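Local coordinates for protein SusD homolog (Bacteroides thetaiotaomicron VPI-5482, PDB 3FDH) that probably binds sugars at the cell surface, as in other SusD/RagB family proteins of Bacteroides, although its own ligand is not established, at residues T30-S35 / A117-L122; N77-I82 / N468-A473; K150-T153 / T159-I162. All blocks are in the same frame, centred on the assembly; numbering follows the deposited sequence.

Interaction 1. Residues T30-S35 / A117-L122; sequences TSTAFS and AYNCAL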
ATOM      1  N   THR A  30      -5.265 -14.495   1.485  1.00 29.05           N
ATOM      2  CA  THR A  30      -5.460 -14.310   0.045  1.00 28.24           C
ATOM      3  C   THR A  30      -6.264 -13.045  -0.221  1.00 28.65           C
ATOM      4  O   THR A  30      -5.910 -12.180  -1.039  1.00 28.76           O
ATOM      5  CB  THR A  30      -6.201 -15.489  -0.560  1.00 29.41           C
ATOM      6  OG1 THR A  30      -5.405 -16.681  -0.427  1.00 25.98           O
ATOM      7  CG2 THR A  30      -6.474 -15.234  -2.031  1.00 27.50           C
ATOM      8  N   SER A  31      -7.361 -12.950   0.493  1.00 29.04           N
ATOM      9  CA  SER A  31      -8.254 -11.799   0.330  0.70 30.31           C
ATOM     10  C   SER A  31      -7.633 -10.486   0.788  1.00 30.05           C
ATOM     11  O   SER A  31      -7.841  -9.436   0.142  1.00 29.47           O
ATOM     12  CB  SER A  31      -9.616 -12.039   0.996  0.70 30.17           C
ATOM     13  OG  SER A  31      -9.527 -12.049   2.402  0.70 35.86           O
ATOM     14  N   THR A  32      -6.855 -10.545   1.861  1.00 28.18           N
ATOM     15  CA  THR A  32      -6.194  -9.345   2.394  1.00 29.14           C
ATOM     16  C   THR A  32      -5.180  -8.794   1.394  1.00 28.91           C
ATOM     17  O   THR A  32      -5.086  -7.579   1.184  1.00 32.32           O
ATOM     18  CB  THR A  32      -5.604  -9.561   3.803  1.00 29.38           C
ATOM     19  OG1 THR A  32      -6.676  -9.919   4.691  1.00 27.17           O
ATOM     20  CG2 THR A  32      -4.959  -8.284   4.303  1.00 28.83           C
ATOM     21  N   ALA A  33      -4.450  -9.687   0.756  1.00 28.44           N
ATOM     22  CA  ALA A  33      -3.430  -9.273  -0.218  1.00 30.53           C
ATOM     23  C   ALA A  33      -4.074  -8.850  -1.521  1.00 31.15           C
ATOM     24  O   ALA A  33      -4.005  -7.700  -1.954  1.00 30.53           O
ATOM     25  CB  ALA A  33      -2.439 -10.398  -0.448  1.00 30.17           C
ATOM     26  N   PHE A  34      -4.749  -9.806  -2.121  1.00 31.15           N
ATOM     27  CA  PHE A  34      -5.312  -9.621  -3.462  1.00 30.38           C
ATOM     28  C   PHE A  34      -6.415  -8.558  -3.611  1.00 29.42           C
ATOM     29  O   PHE A  34      -6.382  -7.749  -4.547  1.00 30.83           O
ATOM     30  CB  PHE A  34      -5.824 -10.946  -4.025  1.00 30.85           C
ATOM     31  CG  PHE A  34      -6.192 -10.857  -5.467  1.00 32.77           C
ATOM     32  CD1 PHE A  34      -5.233 -11.053  -6.449  1.00 36.38           C
ATOM     33  CD2 PHE A  34      -7.478 -10.553  -5.846  1.00 35.89           C
ATOM     34  CE1 PHE A  34      -5.560 -10.944  -7.811  1.00 38.47           C
ATOM     35  CE2 PHE A  34      -7.817 -10.447  -7.205  1.00 37.64           C
ATOM     36  CZ  PHE A  34      -6.843 -10.647  -8.181  1.00 35.24           C
ATOM     37  N   SER A  35      -7.384  -8.589  -2.710  1.00 28.80           N
ATOM     38  CA  SER A  35      -8.556  -7.724  -2.815  1.00 30.18           C
ATOM     39  C   SER A  35      -8.584  -6.478  -1.945  1.00 29.65           C
ATOM     40  O   SER A  35      -9.151  -5.454  -2.314  1.00 29.18           O
ATOM     41  CB  SER A  35      -9.805  -8.535  -2.478  1.00 31.10           C
ATOM     42  OG  SER A  35      -9.983  -9.623  -3.376  1.00 30.90           O
ATOM     43  N   ALA A 117      -5.792  -7.003  12.554  1.00 29.78           N
ATOM     44  CA  ALA A 117      -5.208  -5.689  12.769  1.00 27.94           C
ATOM     45  C   ALA A 117      -5.059  -4.994  11.439  1.00 28.92           C
ATOM     46  O   ALA A 117      -5.364  -3.814  11.287  1.00 28.89           O
ATOM     47  CB  ALA A 117      -3.835  -5.802  13.466  1.00 26.96           C
ATOM     48  N   TYR A 118      -4.597  -5.760  10.471  1.00 28.62           N
ATOM     49  CA  TYR A 118      -4.289  -5.215   9.150  1.00 27.91           C
ATOM     50  C   TYR A 118      -5.528  -4.678   8.485  1.00 29.69           C
ATOM     51  O   TYR A 118      -5.524  -3.598   7.901  1.00 29.44           O
ATOM     52  CB  TYR A 118      -3.597  -6.265   8.262  1.00 29.01           C
ATOM     53  CG  TYR A 118      -2.853  -5.675   7.096  1.00 26.69           C
ATOM     54  CD1 TYR A 118      -3.526  -5.262   5.954  1.00 32.27           C
ATOM     55  CD2 TYR A 118      -1.483  -5.550   7.124  1.00 27.56           C
ATOM     56  CE1 TYR A 118      -2.848  -4.716   4.864  1.00 30.06           C
ATOM     57  CE2 TYR A 118      -0.802  -5.018   6.047  1.00 29.38           C
ATOM     58  CZ  TYR A 118      -1.490  -4.612   4.910  1.00 29.41           C
ATOM     59  OH  TYR A 118      -0.792  -4.079   3.838  1.00 30.92           O
ATOM     60  N   ASN A 119      -6.601  -5.443   8.608  1.00 28.68           N
ATOM     61  CA  ASN A 119      -7.871  -5.064   7.980  1.00 28.59           C
ATOM     62  C   ASN A 119      -8.562  -3.936   8.716  1.00 28.63           C
ATOM     63  O   ASN A 119      -9.192  -3.067   8.100  1.00 27.60           O
ATOM     64  CB  ASN A 119      -8.767  -6.276   7.789  1.00 27.33           C
ATOM     65  CG  ASN A 119      -8.287  -7.145   6.642  1.00 28.22           C
ATOM     66  OD1 ASN A 119      -8.406  -6.770   5.472  1.00 29.33           O
ATOM     67  ND2 ASN A 119      -7.702  -8.284   6.971  1.00 26.85           N
ATOM     68  N   CYS A 120      -8.390  -3.908  10.029  1.00 28.14           N
ATOM     69  CA  CYS A 120      -8.956  -2.800  10.803  1.00 28.53           C
ATOM     70  C   CYS A 120      -8.297  -1.515  10.398  1.00 29.39           C
ATOM     71  O   CYS A 120      -8.924  -0.455  10.331  1.00 30.48           O
ATOM     72  CB  CYS A 120      -8.769  -2.994  12.307  1.00 29.57           C
ATOM     73  SG  CYS A 120      -9.901  -4.242  13.027  1.00 31.35           S
ATOM     74  N   ALA A 121      -7.018  -1.615  10.121  1.00 30.05           N
ATOM     75  CA  ALA A 121      -6.225  -0.434   9.728  1.00 29.97           C
ATOM     76  C   ALA A 121      -6.686   0.085   8.379  1.00 30.37           C
ATOM     77  O   ALA A 121      -6.777   1.296   8.152  1.00 30.75           O
ATOM     78  CB  ALA A 121      -4.749  -0.783   9.677  1.00 28.54           C
ATOM     79  N   LEU A 122      -6.969  -0.831   7.466  1.00 29.58           N
ATOM     80  CA  LEU A 122      -7.444  -0.402   6.116  1.00 30.03           C
ATOM     81  C   LEU A 122      -8.753   0.342   6.296  1.00 30.83           C
ATOM     82  O   LEU A 122      -9.031   1.367   5.688  1.00 31.06           O
ATOM     83  CB  LEU A 122      -7.583  -1.603   5.154  1.00 30.70           C
ATOM     84  CG  LEU A 122      -6.282  -2.240   4.653  1.00 29.71           C
ATOM     85  CD1 LEU A 122      -6.556  -3.589   3.969  1.00 31.01           C
ATOM     86  CD2 LEU A 122      -5.517  -1.292   3.722  1.00 28.46           C
TER

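Interaction 2. Residues N77-I82 / N468-A473; sequences NSWNGI and NSDTAA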
ATOM      1  N   ASN A  77     -17.375  -2.534  -2.973  1.00 31.30           N
ATOM      2  CA  ASN A  77     -16.808  -3.879  -3.014  1.00 31.23           C
ATOM      3  C   ASN A  77     -15.615  -4.036  -2.079  1.00 31.74           C
ATOM      4  O   ASN A  77     -15.512  -5.020  -1.327  1.00 32.89           O
ATOM      5  CB  ASN A  77     -16.383  -4.272  -4.421  1.00 32.19           C
ATOM      6  CG  ASN A  77     -17.549  -4.590  -5.316  1.00 33.48           C
ATOM      7  OD1 ASN A  77     -18.657  -4.866  -4.852  1.00 41.99           O
ATOM      8  ND2 ASN A  77     -17.303  -4.558  -6.629  1.00 41.25           N
ATOM      9  N   SER A  78     -14.718  -3.051  -2.125  1.00 31.34           N
ATOM     10  CA  SER A  78     -13.527  -3.070  -1.287  1.00 30.41           C
ATOM     11  C   SER A  78     -13.915  -3.059   0.165  1.00 29.81           C
ATOM     12  O   SER A  78     -13.384  -3.780   0.980  1.00 30.76           O
ATOM     13  CB  SER A  78     -12.643  -1.871  -1.549  1.00 31.59           C
ATOM     14  OG  SER A  78     -12.120  -1.972  -2.852  1.00 36.49           O
ATOM     15  N   TRP A  79     -14.843  -2.164   0.463  1.00 29.90           N
ATOM     16  CA  TRP A  79     -15.437  -2.013   1.801  1.00 29.53           C
ATOM     17  C   TRP A  79     -16.002  -3.349   2.314  1.00 31.12           C
ATOM     18  O   TRP A  79     -15.677  -3.849   3.390  1.00 31.60           O
ATOM     19  CB  TRP A  79     -16.538  -0.944   1.717  1.00 30.32           C
ATOM     20  CG  TRP A  79     -17.460  -0.812   2.878  1.00 28.78           C
ATOM     21  CD1 TRP A  79     -18.643  -1.457   3.036  1.00 32.39           C
ATOM     22  CD2 TRP A  79     -17.332   0.076   4.010  1.00 32.53           C
ATOM     23  NE1 TRP A  79     -19.255  -1.049   4.201  1.00 29.53           N
ATOM     24  CE2 TRP A  79     -18.465  -0.112   4.816  1.00 30.55           C
ATOM     25  CE3 TRP A  79     -16.371   1.012   4.415  1.00 29.76           C
ATOM     26  CZ2 TRP A  79     -18.656   0.586   6.016  1.00 31.33           C
ATOM     27  CZ3 TRP A  79     -16.567   1.703   5.609  1.00 29.49           C
ATOM     28  CH2 TRP A  79     -17.692   1.492   6.381  1.00 28.88           C
ATOM     29  N   ASN A  80     -16.892  -3.911   1.536  1.00 30.35           N
ATOM     30  CA  ASN A  80     -17.485  -5.205   1.911  1.00 30.90           C
ATOM     31  C   ASN A  80     -16.433  -6.285   2.093  1.00 30.57           C
ATOM     32  O   ASN A  80     -16.490  -7.098   3.004  1.00 29.79           O
ATOM     33  CB  ASN A  80     -18.496  -5.648   0.869  1.00 30.97           C
ATOM     34  CG  ASN A  80     -19.755  -4.824   0.912  1.00 31.81           C
ATOM     35  OD1 ASN A  80     -20.155  -4.329   1.974  1.00 34.77           O
ATOM     36  ND2 ASN A  80     -20.407  -4.689  -0.235  1.00 34.21           N
ATOM     37  N   GLY A  81     -15.421  -6.236   1.249  1.00 30.99           N
ATOM     38  CA  GLY A  81     -14.353  -7.249   1.265  1.00 31.85           C
ATOM     39  C   GLY A  81     -13.465  -7.183   2.500  1.00 31.27           C
ATOM     40  O   GLY A  81     -13.096  -8.203   3.081  1.00 28.93           O
ATOM     41  N   ILE A  82     -13.169  -5.964   2.915  1.00 29.63           N
ATOM     42  CA  ILE A  82     -12.347  -5.729   4.088  1.00 29.78           C
ATOM     43  C   ILE A  82     -13.095  -6.207   5.344  1.00 29.86           C
ATOM     44  O   ILE A  82     -12.538  -6.903   6.178  1.00 32.05           O
ATOM     45  CB  ILE A  82     -11.926  -4.260   4.195  1.00 30.53           C
ATOM     46  CG1 ILE A  82     -10.933  -3.930   3.060  1.00 32.99           C
ATOM     47  CG2 ILE A  82     -11.314  -3.983   5.564  1.00 30.39           C
ATOM     48  CD1 ILE A  82     -10.873  -2.409   2.741  1.00 32.37           C
ATOM     49  N   ASN A 468     -21.925   1.900   0.019  1.00 30.98           N
ATOM     50  CA  ASN A 468     -23.377   2.112  -0.036  1.00 29.79           C
ATOM     51  C   ASN A 468     -24.128   0.972   0.619  1.00 29.90           C
ATOM     52  O   ASN A 468     -25.306   1.090   0.957  1.00 31.22           O
ATOM     53  CB  ASN A 468     -23.910   2.376  -1.466  1.00 31.21           C
ATOM     54  CG  ASN A 468     -23.735   1.195  -2.405  1.00 36.33           C
ATOM     55  OD1 ASN A 468     -22.648   0.913  -2.851  1.00 36.38           O
ATOM     56  ND2 ASN A 468     -24.828   0.527  -2.733  1.00 42.93           N
ATOM     57  N   SER A 469     -23.440  -0.136   0.809  1.00 31.10           N
ATOM     58  CA  SER A 469     -24.063  -1.269   1.452  1.00 32.34           C
ATOM     59  C   SER A 469     -24.424  -0.867   2.849  1.00 32.38           C
ATOM     60  O   SER A 469     -25.429  -1.292   3.383  1.00 32.44           O
ATOM     61  CB  SER A 469     -23.161  -2.488   1.485  1.00 32.15           C
ATOM     62  OG  SER A 469     -23.204  -3.133   0.218  1.00 39.61           O
ATOM     63  N   ASP A 470     -23.592   0.000   3.419  1.00 32.91           N
ATOM     64  CA  ASP A 470     -23.777   0.454   4.805  1.00 32.87           C
ATOM     65  C   ASP A 470     -24.501   1.787   4.911  1.00 33.03           C
ATOM     66  O   ASP A 470     -25.153   2.072   5.917  1.00 33.11           O
ATOM     67  CB  ASP A 470     -22.445   0.415   5.568  1.00 32.93           C
ATOM     68  CG  ASP A 470     -22.154  -0.974   6.078  1.00 34.02           C
ATOM     69  OD1 ASP A 470     -23.081  -1.542   6.672  1.00 46.33           O
ATOM     70  OD2 ASP A 470     -21.063  -1.530   5.882  1.00 37.78           O
ATOM     71  N   THR A 471     -24.441   2.590   3.853  1.00 33.30           N
ATOM     72  CA  THR A 471     -25.171   3.867   3.882  1.00 33.89           C
ATOM     73  C   THR A 471     -26.643   3.480   3.788  1.00 37.45           C
ATOM     74  O   THR A 471     -27.543   4.195   4.265  1.00 39.37           O
ATOM     75  CB  THR A 471     -24.802   4.831   2.746  1.00 33.63           C
ATOM     76  OG1 THR A 471     -25.140   4.233   1.491  1.00 34.71           O
ATOM     77  CG2 THR A 471     -23.294   5.178   2.762  1.00 31.78           C
ATOM     78  N   ALA A 472     -26.880   2.294   3.229  1.00 38.05           N
ATOM     79  CA  ALA A 472     -28.249   1.778   3.085  1.00 38.90           C
ATOM     80  C   ALA A 472     -28.736   1.171   4.394  1.00 39.61           C
ATOM     81  O   ALA A 472     -29.801   1.512   4.930  1.00 40.53           O
ATOM     82  CB  ALA A 472     -28.309   0.719   2.002  1.00 38.96           C
ATOM     83  N   ALA A 473     -27.918   0.268   4.895  1.00 38.83           N
ATOM     84  CA  ALA A 473     -28.252  -0.549   6.074  1.00 38.18           C
ATOM     85  C   ALA A 473     -28.005   0.113   7.420  1.00 38.55           C
ATOM     86  O   ALA A 473     -28.572  -0.312   8.429  1.00 38.53           O
ATOM     87  CB  ALA A 473     -27.457  -1.862   6.012  1.00 38.00           C
TER

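Interaction 3. Residues K150-T153 / T159-I162; sequences KMDT and TQII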
ATOM      1  N   LYS A 150     -22.504   0.406  15.749  1.00 37.88           N
ATOM      2  CA  LYS A 150     -22.159   1.800  15.935  1.00 35.74           C
ATOM      3  C   LYS A 150     -20.879   2.054  15.204  1.00 33.75           C
ATOM      4  O   LYS A 150     -20.092   1.151  14.931  1.00 33.16           O
ATOM      5  CB  LYS A 150     -21.952   2.179  17.411  1.00 35.30           C
ATOM      6  CG  LYS A 150     -20.682   1.632  18.050  1.00 38.73           C
ATOM      7  CD  LYS A 150     -20.560   2.077  19.504  1.00 41.71           C
ATOM      8  CE  LYS A 150     -19.202   1.752  20.128  1.00 44.90           C
ATOM      9  NZ  LYS A 150     -18.063   2.574  19.567  1.00 49.59           N
HETATM   10  N   MSE A 151     -20.683   3.320  14.891  1.00 31.90           N
HETATM   11  CA  MSE A 151     -19.425   3.734  14.348  1.00 30.29           C
HETATM   12  C   MSE A 151     -18.451   3.975  15.508  1.00 31.30           C
HETATM   13  O   MSE A 151     -18.787   4.539  16.534  1.00 32.36           O
HETATM   14  CB  MSE A 151     -19.595   4.941  13.436  1.00 31.05           C
HETATM   15  CG  MSE A 151     -20.228   4.601  12.042  1.00 27.90           C
HETATM   16 SE   MSE A 151     -20.529   6.266  11.282  0.75 34.66          SE
HETATM   17  CE  MSE A 151     -18.724   6.530  10.581  1.00 25.78           C
ATOM     18  N   ASP A 152     -17.266   3.415  15.359  1.00 31.13           N
ATOM     19  CA  ASP A 152     -16.165   3.611  16.307  1.00 30.15           C
ATOM     20  C   ASP A 152     -15.387   4.786  15.756  1.00 28.83           C
ATOM     21  O   ASP A 152     -15.357   5.012  14.538  1.00 29.88           O
ATOM     22  CB  ASP A 152     -15.170   2.434  16.307  1.00 28.22           C
ATOM     23  CG  ASP A 152     -15.706   1.179  16.975  1.00 34.18           C
ATOM     24  OD1 ASP A 152     -16.860   1.173  17.460  1.00 28.94           O
ATOM     25  OD2 ASP A 152     -14.942   0.192  16.989  1.00 29.41           O
ATOM     26  N   THR A 153     -14.738   5.522  16.642  1.00 29.06           N
ATOM     27  CA  THR A 153     -13.868   6.604  16.199  1.00 27.23           C
ATOM     28  C   THR A 153     -12.640   5.940  15.656  1.00 27.27           C
ATOM     29  O   THR A 153     -12.330   4.804  16.012  1.00 30.17           O
ATOM     30  CB  THR A 153     -13.424   7.543  17.321  1.00 27.94           C
ATOM     31  OG1 THR A 153     -12.619   6.817  18.270  1.00 28.66           O
ATOM     32  CG2 THR A 153     -14.636   8.205  17.986  1.00 22.20           C
ATOM     33  N   THR A 159      -6.844   1.713  18.686  1.00 29.69           N
ATOM     34  CA  THR A 159      -6.607   1.049  19.950  1.00 29.20           C
ATOM     35  C   THR A 159      -6.803  -0.458  19.746  1.00 30.41           C
ATOM     36  O   THR A 159      -6.058  -1.260  20.279  1.00 31.81           O
ATOM     37  CB  THR A 159      -7.550   1.542  21.043  1.00 31.05           C
ATOM     38  OG1 THR A 159      -7.235   2.912  21.326  1.00 30.41           O
ATOM     39  CG2 THR A 159      -7.374   0.705  22.310  1.00 29.79           C
ATOM     40  N   GLN A 160      -7.793  -0.817  18.936  1.00 30.00           N
ATOM     41  CA  GLN A 160      -8.115  -2.225  18.666  1.00 29.90           C
ATOM     42  C   GLN A 160      -7.038  -2.855  17.825  1.00 29.35           C
ATOM     43  O   GLN A 160      -6.654  -4.001  18.006  1.00 30.57           O
ATOM     44  CB  GLN A 160      -9.475  -2.380  17.985  1.00 29.55           C
ATOM     45  CG  GLN A 160     -10.620  -1.946  18.863  1.00 31.75           C
ATOM     46  CD  GLN A 160     -11.965  -1.892  18.131  1.00 34.91           C
ATOM     47  OE1 GLN A 160     -12.557  -2.926  17.790  1.00 35.28           O
ATOM     48  NE2 GLN A 160     -12.492  -0.680  17.972  1.00 33.49           N
ATOM     49  N   ILE A 161      -6.491  -2.048  16.944  1.00 29.36           N
ATOM     50  CA  ILE A 161      -5.427  -2.499  16.053  1.00 29.83           C
ATOM     51  C   ILE A 161      -4.184  -2.890  16.847  1.00 30.53           C
ATOM     52  O   ILE A 161      -3.615  -3.994  16.696  1.00 28.63           O
ATOM     53  CB  ILE A 161      -5.080  -1.416  15.023  1.00 30.13           C
ATOM     54  CG1 ILE A 161      -6.240  -1.281  14.039  1.00 31.48           C
ATOM     55  CG2 ILE A 161      -3.799  -1.736  14.299  1.00 27.88           C
ATOM     56  CD1 ILE A 161      -6.191  -0.028  13.150  1.00 28.87           C
ATOM     57  N   ILE A 162      -3.774  -1.997  17.728  1.00 30.20           N
ATOM     58  CA  ILE A 162      -2.561  -2.257  18.538  1.00 30.41           C
ATOM     59  C   ILE A 162      -2.766  -3.448  19.482  1.00 30.57           C
ATOM     60  O   ILE A 162      -1.872  -4.280  19.718  1.00 29.99           O
ATOM     61  CB  ILE A 162      -2.143  -1.030  19.330  1.00 29.26           C
ATOM     62  CG1 ILE A 162      -1.811   0.089  18.358  1.00 33.02           C
ATOM     63  CG2 ILE A 162      -0.941  -1.370  20.244  1.00 29.87           C
ATOM     64  CD1 ILE A 162      -0.690  -0.291  17.435  1.00 31.12           C
TER

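Interaction 1. Residues T30-S35 / A117-L122
Helices 21-37 and 106-127 come together at Thr32 and Asn119, whose CA atoms lie 7.2 Å apart and are the nearest pair of the two segments. Their side chains approach from opposite directions, and the Asn119 amide gives ND2 to Thr32 OG1 at 3.0 Å. The N-H...O angle is 174°, so the bond is nearly straight, and it lies within the plane of the amide. Thr32 can offer both of its branches because chi1 is -60°: OG1 stands beside the backbone N, while CG2, anti to that N, turns to the Tyr118 ring. The methyl meets CD1 of Tyr118 at 3.7 Å, approaching the ring obliquely, and also lies 3.8 Å from Asn119 ND2. One threonine thus supplies an acceptor and a greasy contact to successive residues of the facing helix. This is helix-to-helix packing in the mainly helical fold of the SusD family, which is grouped with the TPR clan; a hydrogen bond of ordinary length is buried between the helices, with Ser85 and Ile82 of helix 76-95 packed against it. A wider pi-type turn spans 32-35 in the first helix, just where Thr32 makes its contact. The polar ends have further partners. Thr32 OG1 is also bonded to Val28 O one turn back on its own helix, and Asn119 ND2 to Met115 O likewise, while Asn36 ND2 bonds to Asn119 OD1, which gives each end of the amide a partner and should fix its rotation. The Tyr118 hydroxyl, away from Thr32, is hydrogen-bonded to Leu332 O.

Interaction 2. Residues N77-I82 / N468-A473
Trp79 and Asp470 carry the inner shell of this contact, with Asn80 and Ser469 beside them. NE1 of Trp79 donates to Asp470 OD2 through a clearly bent bond (N-H...O 144°), at 2.5 Å; such a separation is unusually short for an N-H...O bond, and its exact length should be read with caution. The oxygen sits at the ring edge, 7° from the indole plane, and is approached on its anti side, while ring and carboxylate planes are steeply inclined to each other. CB of Asp470 adds an apolar touch, 3.8 Å from Trp79 CZ2. Alongside, Asn80 ND2 bonds to Ser469 OG at 3.2 Å, with the hydroxyl oxygen close to the amide plane. Two neighbouring residues of one helix are thereby matched to two of the other, fastening the short helix 468-473, far along the chain, to helix 76-95 of the SusD-type helical fold. A phenylalanine in place of Trp79 has no ring N-H, and would probably leave Asp470 OD2 without its bond to this helix and let the carboxylate turn. What positions the indole is its torsion, CG anti to the backbone N (chi1 168°), together with its aromatic neighbours: Phe127 meets it edge-to-face, and the Tyr83 ring lies against it at a steep tilt. On the other side of the contact, Asn76 OD1 accepts the backbone N-H of Ser469 in the first turn of its helix, a place where the Asp470 carboxylate would probably also be favoured electrostatically. Asp470 touches Val477 of the following helix 475-481.

Interaction 3. Residues K150-T153 / T159-I162
Asp152 and Gln160 meet through their side chains alone, for even the nearest CA atoms of the two segments, their own, are 10.2 Å apart. Along 159-162, Thr159 comes first and holds to its own helix through a weak bond from OG1 to Gln155 O. Gln160 follows and spans the gap. Its chain is extended beyond CG, with CD anti to CA (chi2 171°), which carries the amide out to the carboxylate, and NE2 donates to Asp152 OD2 at 2.8 Å with an N-H...O angle of 160°. The acceptor lies in the plane of the amide, yet the donor reaches OD2 on its anti side and 33° out of the carboxylate plane; the two flat groups are themselves twisted well away from coplanar. The other oxygen, Asp152 OD1, takes a salt bridge from Lys150 NZ at 2.8 Å, the ammonium arriving from above the carboxylate plane. OD2 gains a second donor in the backbone N of Ser133, and Gln160 NE2 a second acceptor in Glu156 O, so that amide and carboxylate are each held from more than one direction; the nearby lysine would probably help to keep the acid ionised. Ile161, next in line, turns elsewhere, to Cys120 and Ala121. Thr153, closing segment 150-153, is the N-cap of helix 154-171, its OG1 bonded to Glu156 N. The contact spans the junction where the short, weakly bonded strand 151-152, paired antiparallel with 130-131, runs into helix 154-171, which packs on helix 106-127, while Met151, a selenomethionine in the crystal, rests on helix 475-481.

How the interactions relate
Three polar bridges at different depths illustrate how setting shapes chemistry. Interaction 1 is buried and neutral, whereas interactions 2 and 3 lie about 20 Å from the chain centre, are only partly buried, and each use an aspartate. In sequence they differ as sharply: interaction 3 is local, while interaction 2 ties segments whose nearest ends are 386 residues apart. Helix 106-127 links the set without being shared as a contact segment by all: Asn119 O packs on Ile82 CG2 of interaction 2 at 3.4 Å, and on another side Ala121 CA meets Ile161 CD1 of interaction 3, also at 3.4 Å. Interactions 2 and 3 do not touch, their nearest atoms being about 7 Å apart.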